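Long-range contacts in enoyl-CoA hydratase/isomerase family protein (Mycobacterium tuberculosis, PDB 4FN7), which probably acts as an enoyl-CoA hydratase or isomerase of the crotonase superfamily, working on unsaturated fatty acyl-CoA thioesters in lipid metabolism: residues A[119-124]-A[180-184]; A[73-77]-A[225-229]; A[2-6]-A[29-34]. All coordinates share one frame; numbering follows the deposited sequence.

Contact 1: residues A[119-124]-A[180-184]; sequences VAAHAY and LPEVV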
loop_
_atom_site.group_PDB
_atom_site.type_symbol
_atom_site.label_atom_id
_atom_site.label_comp_id
_atom_site.label_asym_id
_atom_site.label_seq_id
_atom_site.Cartn_x
_atom_site.Cartn_y
_atom_site.Cartn_z
ATOM N N VAL A 119 -3.696 1.541 18.877
ATOM C CA VAL A 119 -3.858 2.886 19.408
ATOM C C VAL A 119 -2.562 3.329 20.065
ATOM O O VAL A 119 -1.986 2.575 20.843
ATOM C CB VAL A 119 -4.977 2.927 20.481
ATOM C CG1 VAL A 119 -5.227 4.356 20.934
ATOM C CG2 VAL A 119 -6.257 2.315 19.932
ATOM N N ALA A 120 -2.110 4.547 19.763
ATOM C CA ALA A 120 -0.905 5.086 20.393
ATOM C C ALA A 120 -1.073 6.566 20.671
ATOM O O ALA A 120 -2.008 7.189 20.184
ATOM C CB ALA A 120 0.309 4.857 19.503
ATOM N N ALA A 121 -0.165 7.125 21.466
ATOM C CA ALA A 121 -0.099 8.570 21.648
ATOM C C ALA A 121 0.827 9.181 20.601
ATOM O O ALA A 121 1.652 8.486 20.010
ATOM C CB ALA A 121 0.378 8.915 23.049
ATOM N N HIS A 122 0.672 10.480 20.379
ATOM C CA HIS A 122 1.393 11.197 19.336
ATOM C C HIS A 122 2.898 10.998 19.395
ATOM O O HIS A 122 3.544 10.834 18.364
ATOM C CB HIS A 122 1.090 12.696 19.415
ATOM C CG HIS A 122 2.002 13.537 18.576
ATOM N ND1 HIS A 122 3.106 14.180 19.092
ATOM C CD2 HIS A 122 1.981 13.825 17.254
ATOM C CE1 HIS A 122 3.723 14.836 18.125
ATOM N NE2 HIS A 122 3.061 14.637 16.999
ATOM N N ALA A 123 3.456 11.025 20.600
ATOM C CA ALA A 123 4.909 11.049 20.751
ATOM C C ALA A 123 5.586 9.676 20.705
ATOM O O ALA A 123 6.817 9.592 20.659
ATOM C CB ALA A 123 5.295 11.788 22.030
ATOM N N TYR A 124 4.801 8.604 20.711
ATOM C CA TYR A 124 5.384 7.267 20.814
ATOM C C TYR A 124 6.028 6.813 19.510
ATOM O O TYR A 124 5.387 6.743 18.459
ATOM C CB TYR A 124 4.359 6.225 21.299
ATOM C CG TYR A 124 3.718 6.534 22.638
ATOM C CD1 TYR A 124 4.257 7.493 23.488
ATOM C CD2 TYR A 124 2.575 5.861 23.048
ATOM C CE1 TYR A 124 3.667 7.779 24.708
ATOM C CE2 TYR A 124 1.975 6.137 24.264
ATOM C CZ TYR A 124 2.523 7.098 25.092
ATOM O OH TYR A 124 1.927 7.377 26.306
ATOM N N LEU A 180 -4.718 10.640 23.405
ATOM C CA LEU A 180 -3.873 11.233 24.438
ATOM C C LEU A 180 -3.296 10.114 25.304
ATOM O O LEU A 180 -3.939 9.085 25.503
ATOM C CB LEU A 180 -4.672 12.214 25.297
ATOM C CG LEU A 180 -5.117 13.495 24.594
ATOM C CD1 LEU A 180 -6.055 14.297 25.496
ATOM C CD2 LEU A 180 -3.910 14.331 24.179
ATOM N N PRO A 181 -2.076 10.305 25.822
ATOM C CA PRO A 181 -1.425 9.238 26.591
ATOM C C PRO A 181 -2.318 8.655 27.682
ATOM O O PRO A 181 -2.341 7.436 27.855
ATOM C CB PRO A 181 -0.214 9.945 27.205
ATOM C CG PRO A 181 0.116 11.014 26.206
ATOM C CD PRO A 181 -1.208 11.484 25.661
ATOM N N GLU A 182 -3.049 9.512 28.388
ATOM C CA GLU A 182 -3.845 9.077 29.527
ATOM C C GLU A 182 -5.103 8.303 29.137
ATOM O O GLU A 182 -5.776 7.734 30.000
ATOM C CB GLU A 182 -4.205 10.270 30.422
ATOM C CG GLU A 182 -5.122 11.311 29.774
ATOM C CD GLU A 182 -4.377 12.427 29.047
ATOM O OE1 GLU A 182 -3.211 12.234 28.641
ATOM O OE2 GLU A 182 -4.971 13.514 28.884
ATOM N N VAL A 183 -5.427 8.275 27.848
ATOM C CA VAL A 183 -6.589 7.507 27.406
ATOM C C VAL A 183 -6.268 6.431 26.367
ATOM O O VAL A 183 -7.177 5.832 25.805
ATOM C CB VAL A 183 -7.743 8.405 26.891
ATOM C CG1 VAL A 183 -8.251 9.317 28.000
ATOM C CG2 VAL A 183 -7.305 9.209 25.679
ATOM N N VAL A 184 -4.987 6.171 26.113
ATOM C CA VAL A 184 -4.624 5.103 25.174
ATOM C C VAL A 184 -5.264 3.772 25.581
ATOM O O VAL A 184 -5.905 3.111 24.772
ATOM C CB VAL A 184 -3.088 4.960 25.019
ATOM C CG1 VAL A 184 -2.717 3.651 24.298
ATOM C CG2 VAL A 184 -2.519 6.166 24.272
HETATM O O HOH W 1 -0.157 5.794 27.051
#

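Contact 2: residues A[73-77]-A[225-229]; sequences QPAID and IAAEF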
loop_
_atom_site.group_PDB
_atom_site.type_symbol
_atom_site.label_atom_id
_atom_site.label_comp_id
_atom_site.label_asym_id
_atom_site.label_seq_id
_atom_site.Cartn_x
_atom_site.Cartn_y
_atom_site.Cartn_z
ATOM N N GLN A 73 21.449 -21.161 19.128
ATOM C CA GLN A 73 20.148 -21.768 19.376
ATOM C C GLN A 73 19.244 -20.915 20.272
ATOM O O GLN A 73 18.044 -20.818 20.015
ATOM C CB GLN A 73 20.287 -23.191 19.925
ATOM C CG GLN A 73 19.010 -24.016 19.792
ATOM C CD GLN A 73 18.552 -24.153 18.347
ATOM O OE1 GLN A 73 19.358 -24.408 17.451
ATOM N NE2 GLN A 73 17.253 -23.982 18.115
ATOM N N PRO A 74 19.808 -20.297 21.326
ATOM C CA PRO A 74 18.949 -19.419 22.130
ATOM C C PRO A 74 18.324 -18.282 21.316
ATOM O O PRO A 74 17.166 -17.929 21.548
ATOM C CB PRO A 74 19.912 -18.862 23.183
ATOM C CG PRO A 74 20.954 -19.934 23.328
ATOM C CD PRO A 74 21.140 -20.477 21.934
ATOM N N ALA A 75 19.077 -17.721 20.375
ATOM C CA ALA A 75 18.558 -16.654 19.526
ATOM C C ALA A 75 17.523 -17.205 18.552
ATOM O O ALA A 75 16.473 -16.602 18.352
ATOM C CB ALA A 75 19.684 -15.963 18.775
ATOM N N ILE A 76 17.825 -18.352 17.949
ATOM C CA ILE A 76 16.882 -19.012 17.046
ATOM C C ILE A 76 15.560 -19.274 17.762
ATOM O O ILE A 76 14.483 -18.970 17.248
ATOM C CB ILE A 76 17.445 -20.351 16.526
ATOM C CG1 ILE A 76 18.583 -20.102 15.534
ATOM C CG2 ILE A 76 16.354 -21.176 15.869
ATOM C CD1 ILE A 76 19.336 -21.367 15.123
ATOM N N ASP A 77 15.644 -19.850 18.954
ATOM C CA ASP A 77 14.444 -20.159 19.724
ATOM C C ASP A 77 13.647 -18.909 20.082
ATOM O O ASP A 77 12.420 -18.917 20.019
ATOM C CB ASP A 77 14.808 -20.923 20.999
ATOM C CG ASP A 77 15.328 -22.320 20.718
ATOM O OD1 ASP A 77 15.117 -22.826 19.597
ATOM O OD2 ASP A 77 15.941 -22.918 21.629
ATOM N N ILE A 225 14.150 -19.760 10.115
ATOM C CA ILE A 225 14.989 -19.013 11.048
ATOM C C ILE A 225 16.356 -19.658 11.243
ATOM O O ILE A 225 17.378 -18.971 11.217
ATOM C CB ILE A 225 14.322 -18.829 12.427
ATOM C CG1 ILE A 225 13.162 -17.837 12.336
ATOM C CG2 ILE A 225 15.344 -18.329 13.448
ATOM C CD1 ILE A 225 13.583 -16.446 11.937
ATOM N N ALA A 226 16.383 -20.972 11.452
ATOM C CA ALA A 226 17.653 -21.657 11.673
ATOM C C ALA A 226 18.588 -21.498 10.477
ATOM O O ALA A 226 19.799 -21.337 10.643
ATOM C CB ALA A 226 17.426 -23.129 11.989
ATOM N N ALA A 227 18.028 -21.541 9.272
ATOM C CA ALA A 227 18.824 -21.361 8.061
ATOM C C ALA A 227 19.400 -19.950 7.985
ATOM O O ALA A 227 20.508 -19.750 7.479
ATOM C CB ALA A 227 17.995 -21.667 6.822
ATOM N N GLU A 228 18.642 -18.976 8.483
ATOM C CA GLU A 228 19.112 -17.595 8.529
ATOM C C GLU A 228 20.347 -17.485 9.413
ATOM O O GLU A 228 21.171 -16.588 9.236
ATOM C CB GLU A 228 18.020 -16.650 9.043
ATOM C CG GLU A 228 16.920 -16.327 8.039
ATOM C CD GLU A 228 16.212 -15.016 8.360
ATOM O OE1 GLU A 228 16.914 -13.998 8.553
ATOM O OE2 GLU A 228 14.961 -15.002 8.420
ATOM N N PHE A 229 20.467 -18.404 10.366
ATOM C CA PHE A 229 21.617 -18.437 11.261
ATOM C C PHE A 229 22.699 -19.378 10.742
ATOM O O PHE A 229 23.625 -19.738 11.470
ATOM C CB PHE A 229 21.192 -18.842 12.676
ATOM C CG PHE A 229 20.611 -17.713 13.478
ATOM C CD1 PHE A 229 21.375 -17.061 14.430
ATOM C CD2 PHE A 229 19.306 -17.299 13.274
ATOM C CE1 PHE A 229 20.848 -16.018 15.168
ATOM C CE2 PHE A 229 18.773 -16.259 14.009
ATOM C CZ PHE A 229 19.546 -15.617 14.956
#

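Contact 3: residues A[2-6]-A[29-34]; sequences SDPVS and AMQQAL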
loop_
_atom_site.group_PDB
_atom_site.type_symbol
_atom_site.label_atom_id
_atom_site.label_comp_id
_atom_site.label_asym_id
_atom_site.label_seq_id
_atom_site.Cartn_x
_atom_site.Cartn_y
_atom_site.Cartn_z
ATOM N N SER A 2 9.093 -10.636 38.299
ATOM C CA SER A 2 8.533 -11.912 38.704
ATOM C C SER A 2 7.316 -12.353 37.906
ATOM O O SER A 2 7.098 -13.546 37.711
ATOM C CB SER A 2 8.179 -11.845 40.188
ATOM O OG SER A 2 9.206 -11.182 40.908
ATOM N N ASP A 3 6.512 -11.393 37.467
ATOM C CA ASP A 3 5.288 -11.699 36.741
ATOM C C ASP A 3 5.101 -10.653 35.662
ATOM O O ASP A 3 4.385 -9.673 35.855
ATOM C CB ASP A 3 4.091 -11.715 37.688
ATOM C CG ASP A 3 4.175 -12.833 38.704
ATOM O OD1 ASP A 3 3.896 -13.992 38.336
ATOM O OD2 ASP A 3 4.528 -12.558 39.867
ATOM N N PRO A 4 5.766 -10.855 34.523
ATOM C CA PRO A 4 5.861 -9.815 33.499
ATOM C C PRO A 4 4.581 -9.570 32.709
ATOM O O PRO A 4 4.518 -8.576 32.000
ATOM C CB PRO A 4 6.975 -10.333 32.582
ATOM C CG PRO A 4 6.934 -11.818 32.751
ATOM C CD PRO A 4 6.587 -12.035 34.198
ATOM N N VAL A 5 3.589 -10.447 32.829
ATOM C CA VAL A 5 2.317 -10.242 32.149
ATOM C C VAL A 5 1.152 -10.431 33.104
ATOM O O VAL A 5 1.111 -11.398 33.863
ATOM C CB VAL A 5 2.145 -11.215 30.973
ATOM C CG1 VAL A 5 0.765 -11.053 30.346
ATOM C CG2 VAL A 5 3.225 -10.990 29.937
ATOM N N SER A 6 0.202 -9.507 33.074
ATOM C CA SER A 6 -1.028 -9.685 33.835
ATOM C C SER A 6 -2.182 -9.974 32.889
ATOM O O SER A 6 -2.211 -9.488 31.754
ATOM C CB SER A 6 -1.335 -8.454 34.681
ATOM O OG SER A 6 -1.648 -7.346 33.864
ATOM N N ALA A 29 11.012 -15.689 28.780
ATOM C CA ALA A 29 10.084 -15.563 29.900
ATOM C C ALA A 29 8.844 -14.749 29.525
ATOM O O ALA A 29 7.710 -15.133 29.846
ATOM C CB ALA A 29 10.783 -14.948 31.101
ATOM N N MET A 30 9.054 -13.627 28.844
ATOM C CA MET A 30 7.943 -12.779 28.433
ATOM C C MET A 30 7.068 -13.496 27.411
ATOM O O MET A 30 5.838 -13.410 27.461
ATOM C CB MET A 30 8.450 -11.446 27.871
ATOM C CG MET A 30 7.353 -10.535 27.340
ATOM S SD MET A 30 6.272 -9.886 28.634
ATOM C CE MET A 30 7.220 -8.454 29.144
ATOM N N GLN A 31 7.693 -14.206 26.478
ATOM C CA GLN A 31 6.925 -14.942 25.474
ATOM C C GLN A 31 6.077 -16.031 26.128
ATOM O O GLN A 31 4.914 -16.229 25.772
ATOM C CB GLN A 31 7.846 -15.546 24.418
ATOM C CG GLN A 31 8.528 -14.516 23.532
ATOM C CD GLN A 31 9.411 -15.171 22.498
ATOM O OE1 GLN A 31 9.242 -16.349 22.189
ATOM N NE2 GLN A 31 10.370 -14.417 21.965
ATOM N N GLN A 32 6.665 -16.744 27.084
ATOM C CA GLN A 32 5.927 -17.766 27.801
ATOM C C GLN A 32 4.729 -17.155 28.529
ATOM O O GLN A 32 3.621 -17.700 28.489
ATOM C CB GLN A 32 6.848 -18.475 28.792
ATOM C CG GLN A 32 6.179 -19.604 29.545
ATOM C CD GLN A 32 7.115 -20.275 30.523
ATOM O OE1 GLN A 32 8.232 -19.807 30.748
ATOM N NE2 GLN A 32 6.668 -21.378 31.110
ATOM N N ALA A 33 4.948 -16.017 29.184
ATOM C CA ALA A 33 3.890 -15.363 29.945
ATOM C C ALA A 33 2.790 -14.842 29.029
ATOM O O ALA A 33 1.605 -14.941 29.354
ATOM C CB ALA A 33 4.460 -14.241 30.801
ATOM N N LEU A 34 3.177 -14.282 27.887
ATOM C CA LEU A 34 2.195 -13.815 26.913
ATOM C C LEU A 34 1.370 -14.969 26.370
ATOM O O LEU A 34 0.146 -14.868 26.267
ATOM C CB LEU A 34 2.879 -13.084 25.761
ATOM C CG LEU A 34 3.284 -11.640 26.042
ATOM C CD1 LEU A 34 4.146 -11.112 24.912
ATOM C CD2 LEU A 34 2.058 -10.755 26.256
#

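Contact 1: residues A[119-124]-A[180-184]
The ring of Tyr-124 and the pyrrolidine ring of Pro-181 cross obliquely, and the tyrosine oxygen makes the closest approach: OH lies 3.5 Å from Pro-181 CB. Chi1 of Tyr-124 (-58°) sets CG anti to the carbonyl carbon, which carries the phenol back over the turn it closes. That turn is a type I beta turn from Ala-121 to Tyr-124, and it places Ala-121 CB 3.4 Å above one ring face, toward the rim. The same methyl also meets Pro-181, with Ala-121 CB 3.8 Å from Pro-181 CG. A small residue suits this spot because it is shared between a phenol and a proline ring. Further along the segment of Pro-181, Val-184 aims both of its methyls at the backbone of Val-119 to Ala-121. Its CG1, anti to the backbone N (chi1 167°), rests 3.7 Å from Val-119 O. CG2 lies over the next peptide instead, 3.8 Å from Ala-121 N. Branching at CB lets a single residue at the start of helix 184-195 cover two successive peptides of segment 119-124. Beyond the contact, Ala-120 hydrogen-bonds through its backbone to Glu-177 and Ala-179, so strand 177-178 and the loop leaving it are joined to this strand a few residues before helix 184-195 begins. The polar link is a water in the plane of the phenol at its edge, 2.7 Å from Tyr-124 OH. It donates to Pro-181 O at 2.8 Å. Val-184 N also makes a weak bond to Pro-181 O within its own segment. The contact therefore combines methyl packing, which needs no exact direction, with one water bridge that gives the hydroxyl and the carbonyl a shared polar partner beside an apolar patch.

Contact 2: residues A[73-77]-A[225-229]
Near the C-terminus of this crotonase-family chain, the short, weakly bonded helix 225-228 packs against the first turn of helix 73-90, chiefly through Ile-76 and Phe-229. Ile-76 is buried and divides its branches among three residues. CG1 lies over one face of the Phe-229 ring, 4.0 Å from its centroid and 25° off the ring normal, a CH-pi contact displaced toward the rim. From there the side chain runs on, with chi2 extended at 171°, and delivers CD1 to Ala-226, 3.8 Å from its CA. CG2 points a different way and meets Ile-225 CG2 at 3.9 Å. Isoleucine suits this place because it is branched at CB and has one longer arm: CG1 and CD1 serve the ring and the helix backbone while CG2 meets a neighbouring methyl. Ala-226 in turn has only a methyl, which lets Ile-76 come close to the helix backbone. Ala-75 adds a smaller contact, its CB meeting the far end of the phenyl ring obliquely, 3.8 Å from Phe-229 CE1. The phenylalanine sits just after the helix, where its N makes weak bonds to the carbonyls of Ile-225 and Ala-226, and the Ile-225 O lies in the ring plane at its edge. The packing continues along helix 73-90: Ile-225 also touches Phe-83 and the side chain of Arg-80, and Phe-229 touches Leu-79. Glu-228 ties the short helix to the assembly through a salt bridge to Arg-209 of the second subunit, and it also accepts from Tyr-139 N of its own chain. At the exposed start of helix 73-90, Gln-73 NE2 donates to Asp-77 OD1 at 2.8 Å, one helical turn along, reaching the oxygen from 42° above the carboxylate plane.

Contact 3: residues A[2-6]-A[29-34]
Pro-4 supplies the one ring of this contact, puckered rather than flat, and its flat peptide carbonyl lies beside Met-30, with Pro-4 O 3.9 Å from Met-30 CE. Two neighbouring carbons of the ring touch helix 28-44, CB lying 3.9 Å from Met-30 CE and CG 4.0 Å from Ala-33 CB. Val-5 follows at the start of strand 5-10 and reaches further into the helix. Its CG2, anti to the carbonyl carbon, settles among three residues spread over about one helical turn: 3.5 Å from Met-30 SD, 3.6 Å from Ala-33 CB and 3.9 Å from Leu-34 CD2. The Met-30 and Val-5 side chains cross at about a right angle. Met-30 folds at chi2 (68°) and chi3 (85°), a bend that brings the sulfur to Val-5 and the methyl to Pro-4, as an unbranched, flexible chain readily can. Ala-33 is short enough to let the valine close on the helix surface. Val-5 and Leu-34 both also touch Ile-16 of strand 13-18. Helix 28-44 thus packs through aliphatic side chains against an antiparallel beta hairpin, strands 5-10 and 13-18, at the edge of the crotonase-fold sheet.

Overall arrangement
Contacts 1 and 3 both belong to the six-stranded sheet, but toward its two ends: contact 3 involves the outermost strand 5-10, whereas contact 1 lies at strand 117-120, beside the other outermost strand. Their centres are 23 Å apart, and both are only partly buried. Contact 2 involves no strand. It joins helix to helix about 20 Å from the chain centre, yet its touching residues are mostly buried and none is exposed. Chemistry follows place: contact 1 includes a bridging water, contact 2 an aromatic face, and contact 3 is wholly aliphatic and thioether. Contacts 2 and 3 come within about 5 Å at their nearest atoms, and Gln-31 donates to Met-78 O on helix 73-90.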